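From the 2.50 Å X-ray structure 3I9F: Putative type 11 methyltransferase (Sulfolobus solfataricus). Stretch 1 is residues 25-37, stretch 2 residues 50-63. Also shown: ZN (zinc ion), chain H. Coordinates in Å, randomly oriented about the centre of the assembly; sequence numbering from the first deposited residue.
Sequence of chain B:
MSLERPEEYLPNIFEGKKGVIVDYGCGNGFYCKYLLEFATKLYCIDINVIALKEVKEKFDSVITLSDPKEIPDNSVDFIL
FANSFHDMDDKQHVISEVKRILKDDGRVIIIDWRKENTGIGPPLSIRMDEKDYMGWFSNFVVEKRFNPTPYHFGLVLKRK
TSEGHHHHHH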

# COMPACT_ATOMS: atom_id res chain seq x y z
N GLY B 25 10.61 -7.14 -6.12
CA GLY B 25 10.83 -7.63 -7.45
C GLY B 25 10.14 -8.97 -7.55
O GLY B 25 10.77 -9.99 -7.67
N CYS B 26 8.82 -8.94 -7.45
CA CYS B 26 8.05 -10.18 -7.28
C CYS B 26 7.74 -10.83 -8.60
O CYS B 26 7.52 -12.02 -8.64
CB CYS B 26 6.75 -9.95 -6.47
SG CYS B 26 5.55 -8.75 -7.14
N GLY B 27 7.73 -10.03 -9.67
CA GLY B 27 7.59 -10.51 -11.05
C GLY B 27 6.55 -11.59 -11.25
O GLY B 27 5.34 -11.41 -10.99
N ASN B 28 7.07 -12.74 -11.67
CA ASN B 28 6.34 -14.00 -11.82
C ASN B 28 5.25 -14.21 -10.71
O ASN B 28 4.10 -14.54 -11.01
CB ASN B 28 7.40 -15.13 -11.83
CG ASN B 28 6.90 -16.44 -12.45
OD1 ASN B 28 5.89 -16.49 -13.17
ND2 ASN B 28 7.64 -17.51 -12.16
N GLY B 29 5.61 -13.96 -9.44
CA GLY B 29 4.70 -14.18 -8.29
C GLY B 29 4.85 -15.60 -7.78
O GLY B 29 4.03 -16.10 -7.03
N PHE B 30 5.94 -16.23 -8.19
CA PHE B 30 6.25 -17.58 -7.83
C PHE B 30 6.32 -17.74 -6.33
O PHE B 30 5.74 -18.65 -5.78
CB PHE B 30 7.57 -17.99 -8.48
CG PHE B 30 7.96 -19.37 -8.18
CD1 PHE B 30 7.29 -20.45 -8.76
CD2 PHE B 30 8.97 -19.63 -7.30
CE1 PHE B 30 7.65 -21.77 -8.46
CE2 PHE B 30 9.34 -20.93 -7.00
CZ PHE B 30 8.68 -22.00 -7.59
N TYR B 31 7.01 -16.84 -5.66
CA TYR B 31 7.29 -17.03 -4.25
C TYR B 31 6.14 -16.70 -3.30
O TYR B 31 6.19 -17.06 -2.11
CB TYR B 31 8.54 -16.23 -3.85
CG TYR B 31 9.78 -16.98 -4.14
CD1 TYR B 31 10.34 -17.81 -3.20
CD2 TYR B 31 10.40 -16.87 -5.36
CE1 TYR B 31 11.47 -18.50 -3.46
CE2 TYR B 31 11.54 -17.57 -5.64
CZ TYR B 31 12.07 -18.38 -4.67
OH TYR B 31 13.22 -19.09 -4.94
N CYS B 32 5.13 -16.01 -3.81
CA CYS B 32 4.03 -15.54 -2.98
C CYS B 32 3.29 -16.60 -2.15
O CYS B 32 3.07 -16.39 -0.96
CB CYS B 32 3.05 -14.73 -3.83
SG CYS B 32 3.71 -13.05 -4.12
N LYS B 33 2.94 -17.75 -2.74
CA LYS B 33 2.22 -18.77 -1.98
C LYS B 33 3.08 -19.33 -0.87
O LYS B 33 2.59 -19.63 0.21
CB LYS B 33 1.65 -19.88 -2.88
CG LYS B 33 2.58 -21.05 -3.27
CD LYS B 33 1.96 -21.82 -4.48
CE LYS B 33 2.28 -23.31 -4.46
NZ LYS B 33 2.00 -23.92 -3.11
N TYR B 34 4.37 -19.41 -1.11
CA TYR B 34 5.26 -19.90 -0.07
C TYR B 34 5.41 -18.86 1.02
O TYR B 34 5.40 -19.21 2.19
CB TYR B 34 6.60 -20.33 -0.66
CG TYR B 34 6.44 -21.41 -1.73
CD1 TYR B 34 6.40 -22.77 -1.38
CD2 TYR B 34 6.28 -21.08 -3.07
CE1 TYR B 34 6.23 -23.77 -2.34
CE2 TYR B 34 6.10 -22.07 -4.04
CZ TYR B 34 6.07 -23.41 -3.66
OH TYR B 34 5.92 -24.38 -4.62
N LEU B 35 5.47 -17.58 0.68
CA LEU B 35 5.59 -16.50 1.69
C LEU B 35 4.30 -16.23 2.47
O LEU B 35 4.33 -15.74 3.59
CB LEU B 35 6.05 -15.19 1.03
CG LEU B 35 7.43 -15.23 0.38
CD1 LEU B 35 7.68 -13.96 -0.38
CD2 LEU B 35 8.50 -15.46 1.44
N LEU B 36 3.16 -16.49 1.84
CA LEU B 36 1.87 -16.32 2.51
C LEU B 36 1.75 -17.13 3.80
O LEU B 36 1.23 -16.64 4.81
CB LEU B 36 0.73 -16.69 1.56
CG LEU B 36 0.33 -15.59 0.60
CD1 LEU B 36 -0.97 -15.93 -0.08
CD2 LEU B 36 0.21 -14.28 1.37
N GLU B 37 2.30 -18.34 3.82
CA GLU B 37 2.24 -19.16 5.03
C GLU B 37 3.12 -18.59 6.17
O GLU B 37 3.14 -19.15 7.24
CB GLU B 37 2.49 -20.67 4.70
CG GLU B 37 3.93 -21.30 4.93
CD GLU B 37 4.20 -22.58 4.05
OE1 GLU B 37 4.61 -23.67 4.59
OE2 GLU B 37 3.99 -22.48 2.81
N ILE B 50 1.64 -5.22 -15.12
CA ILE B 50 0.88 -6.44 -15.39
C ILE B 50 1.29 -7.60 -14.46
O ILE B 50 0.43 -8.39 -14.02
CB ILE B 50 1.03 -6.88 -16.88
CG1 ILE B 50 0.38 -5.85 -17.81
CG2 ILE B 50 0.45 -8.29 -17.11
CD1 ILE B 50 0.52 -6.18 -19.30
N ALA B 51 2.57 -7.71 -14.13
CA ALA B 51 2.97 -8.74 -13.16
C ALA B 51 2.19 -8.57 -11.88
O ALA B 51 1.70 -9.54 -11.32
CB ALA B 51 4.47 -8.73 -12.89
N LEU B 52 2.00 -7.32 -11.45
CA LEU B 52 1.27 -7.06 -10.22
C LEU B 52 -0.20 -7.45 -10.36
O LEU B 52 -0.81 -7.92 -9.41
CB LEU B 52 1.37 -5.59 -9.81
CG LEU B 52 2.73 -5.15 -9.26
CD1 LEU B 52 2.71 -3.68 -8.70
CD2 LEU B 52 3.24 -6.16 -8.22
N LYS B 53 -0.75 -7.24 -11.54
CA LYS B 53 -2.14 -7.53 -11.79
C LYS B 53 -2.43 -9.02 -11.51
O LYS B 53 -3.38 -9.34 -10.79
CB LYS B 53 -2.49 -7.19 -13.24
CG LYS B 53 -3.74 -6.37 -13.40
CD LYS B 53 -3.43 -4.84 -13.58
CE LYS B 53 -3.61 -4.33 -15.03
NZ LYS B 53 -4.79 -3.39 -15.18
N GLU B 54 -1.58 -9.89 -12.06
CA GLU B 54 -1.65 -11.32 -11.87
C GLU B 54 -1.49 -11.69 -10.41
O GLU B 54 -2.14 -12.60 -9.94
CB GLU B 54 -0.59 -12.05 -12.72
CG GLU B 54 -0.79 -11.94 -14.27
CD GLU B 54 -2.23 -12.28 -14.73
OE1 GLU B 54 -2.74 -13.28 -14.27
OE2 GLU B 54 -2.85 -11.58 -15.56
N VAL B 55 -0.64 -10.99 -9.67
CA VAL B 55 -0.56 -11.22 -8.22
C VAL B 55 -1.88 -10.83 -7.52
O VAL B 55 -2.38 -11.58 -6.73
CB VAL B 55 0.64 -10.51 -7.56
CG1 VAL B 55 0.49 -10.47 -6.04
CG2 VAL B 55 1.96 -11.19 -7.98
N LYS B 56 -2.45 -9.69 -7.86
CA LYS B 56 -3.75 -9.28 -7.31
C LYS B 56 -4.87 -10.26 -7.64
O LYS B 56 -5.78 -10.40 -6.87
CB LYS B 56 -4.18 -7.90 -7.85
CG LYS B 56 -3.51 -6.72 -7.17
CD LYS B 56 -3.84 -5.37 -7.86
CE LYS B 56 -2.69 -4.87 -8.74
NZ LYS B 56 -3.17 -3.94 -9.77
N GLU B 57 -4.83 -10.88 -8.81
CA GLU B 57 -5.92 -11.73 -9.26
C GLU B 57 -5.94 -13.04 -8.47
O GLU B 57 -7.00 -13.62 -8.28
CB GLU B 57 -5.84 -11.97 -10.79
CG GLU B 57 -6.37 -10.80 -11.66
CD GLU B 57 -5.96 -10.89 -13.14
OE1 GLU B 57 -5.00 -11.60 -13.45
OE2 GLU B 57 -6.59 -10.27 -14.01
N LYS B 58 -4.78 -13.45 -7.96
CA LYS B 58 -4.58 -14.75 -7.27
C LYS B 58 -4.43 -14.71 -5.75
O LYS B 58 -4.57 -15.76 -5.09
CB LYS B 58 -3.32 -15.44 -7.83
CG LYS B 58 -3.47 -15.95 -9.26
CD LYS B 58 -2.32 -16.90 -9.65
CE LYS B 58 -1.10 -16.17 -10.23
NZ LYS B 58 -1.18 -16.01 -11.72
N PHE B 59 -4.10 -13.54 -5.19
CA PHE B 59 -3.75 -13.41 -3.79
C PHE B 59 -4.23 -12.09 -3.24
O PHE B 59 -3.47 -11.12 -3.20
CB PHE B 59 -2.24 -13.47 -3.61
CG PHE B 59 -1.60 -14.78 -4.01
CD1 PHE B 59 -1.93 -15.96 -3.35
CD2 PHE B 59 -0.62 -14.82 -4.98
CE1 PHE B 59 -1.31 -17.17 -3.69
CE2 PHE B 59 -0.00 -16.00 -5.34
CZ PHE B 59 -0.34 -17.19 -4.69
N ASP B 60 -5.47 -12.03 -2.77
CA ASP B 60 -6.12 -10.76 -2.46
C ASP B 60 -5.61 -10.05 -1.18
O ASP B 60 -5.71 -8.82 -1.05
CB ASP B 60 -7.62 -10.99 -2.41
CG ASP B 60 -8.38 -9.74 -2.04
OD1 ASP B 60 -8.48 -8.81 -2.89
OD2 ASP B 60 -8.87 -9.69 -0.89
N SER B 61 -5.08 -10.80 -0.24
CA SER B 61 -4.47 -10.22 0.94
C SER B 61 -3.12 -9.46 0.68
O SER B 61 -2.65 -8.66 1.52
CB SER B 61 -4.23 -11.33 1.95
OG SER B 61 -3.45 -12.36 1.38
N VAL B 62 -2.49 -9.75 -0.46
CA VAL B 62 -1.18 -9.19 -0.80
C VAL B 62 -1.30 -7.67 -1.04
O VAL B 62 -2.27 -7.19 -1.63
CB VAL B 62 -0.55 -9.90 -2.03
CG1 VAL B 62 0.67 -9.16 -2.49
CG2 VAL B 62 -0.14 -11.28 -1.65
N ILE B 63 -0.36 -6.91 -0.51
CA ILE B 63 -0.35 -5.49 -0.82
C ILE B 63 0.64 -5.26 -1.98
O ILE B 63 1.82 -5.42 -1.81
CB ILE B 63 -0.00 -4.66 0.40
CG1 ILE B 63 -0.98 -4.94 1.55
CG2 ILE B 63 -0.00 -3.16 0.01
CD1 ILE B 63 -0.60 -4.23 2.93
ZN ZN H . -4.68 -11.33 -15.34

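The two stretches meet in a small, largely apolar packing contact, 474 Å² of surface summed over both sides, in which a glycine-rich loop and the short helix after it lie along a second helix and the turn that follows it, with no hydrogen bond passing between them. The two backbones run in step: the CA atoms of Gly27 and Ala51 are 5.4 Å apart and those of Gly29 and Val55 6.0 Å, whereas the spacing widens to 8.1 Å between the CA atoms of Cys32 and Phe59 and to 8.4 Å between those of Leu36 and Val62. At the close end both loop residues of the CA pairs are glycines, facing Ala51 and Val55; toward the wider end the side chains of Phe59 and Leu36 lie between the backbones.

At the close end, Gly27 O sits 3.4 Å from Ala51 CB, so the small methyl group packs directly on the loop backbone. Gly29 CA lies 4.1 Å from Val55 CG2. A CB on Gly29 would point into the helix and come within 3.1 Å of Val55 CG2, a tight fit; the backbone angles of Gly29 (phi 89°, psi 16°) call for glycine in any case, since a CB would also be jammed against the preceding carbonyl. Within the loop, Gly29 N donates a hydrogen bond to Cys26 O at 2.8 Å. Cys26, with chi1 in the p well, brings its SG to 3.6 Å from Leu52 CD2 and 4.4 Å from Val55 CG2. Leu52 reaches this contact although its CA-to-CB bond points away, because the end of its side chain comes back nearer the loop.

Phe59 is the centre of the other half and gives up more area, 80 Å², than any other residue here. It is the first residue to leave helical angles after the helix of stretch 2, and its ring reaches across to the helix of stretch 1. Cys32 CB approaches Phe59 CE2 at 3.6 Å, Lys33 CB approaches Phe59 CZ at 3.8 Å, and Leu36 CD1 approaches Phe59 CD1 at 3.4 Å; all three meet the ring obliquely. Cys32 and Leu36 are one helical turn apart, joined by the hydrogen bond from Leu36 N to Cys32 O at 2.8 Å, and both point toward stretch 2. Lys33 contributes the base of its side chain, while its end leads away.

Beyond the ring, a type I turn from Phe59 to Val62, with Val62 N hydrogen-bonded to Phe59 O at 3.2 Å, carries the chain past Leu36. Leu36 CD2 lies 4.3 Å from Val62 CG2 and 4.1 Å from Ser61 OG, so this leucine touches both the ring and the turn.

The zinc ion takes no part in the packing: it is bound by Glu54 OE2 at 1.9 Å and by Glu57 OE1 and OE2 at 1.9 and 2.6 Å, all within stretch 2.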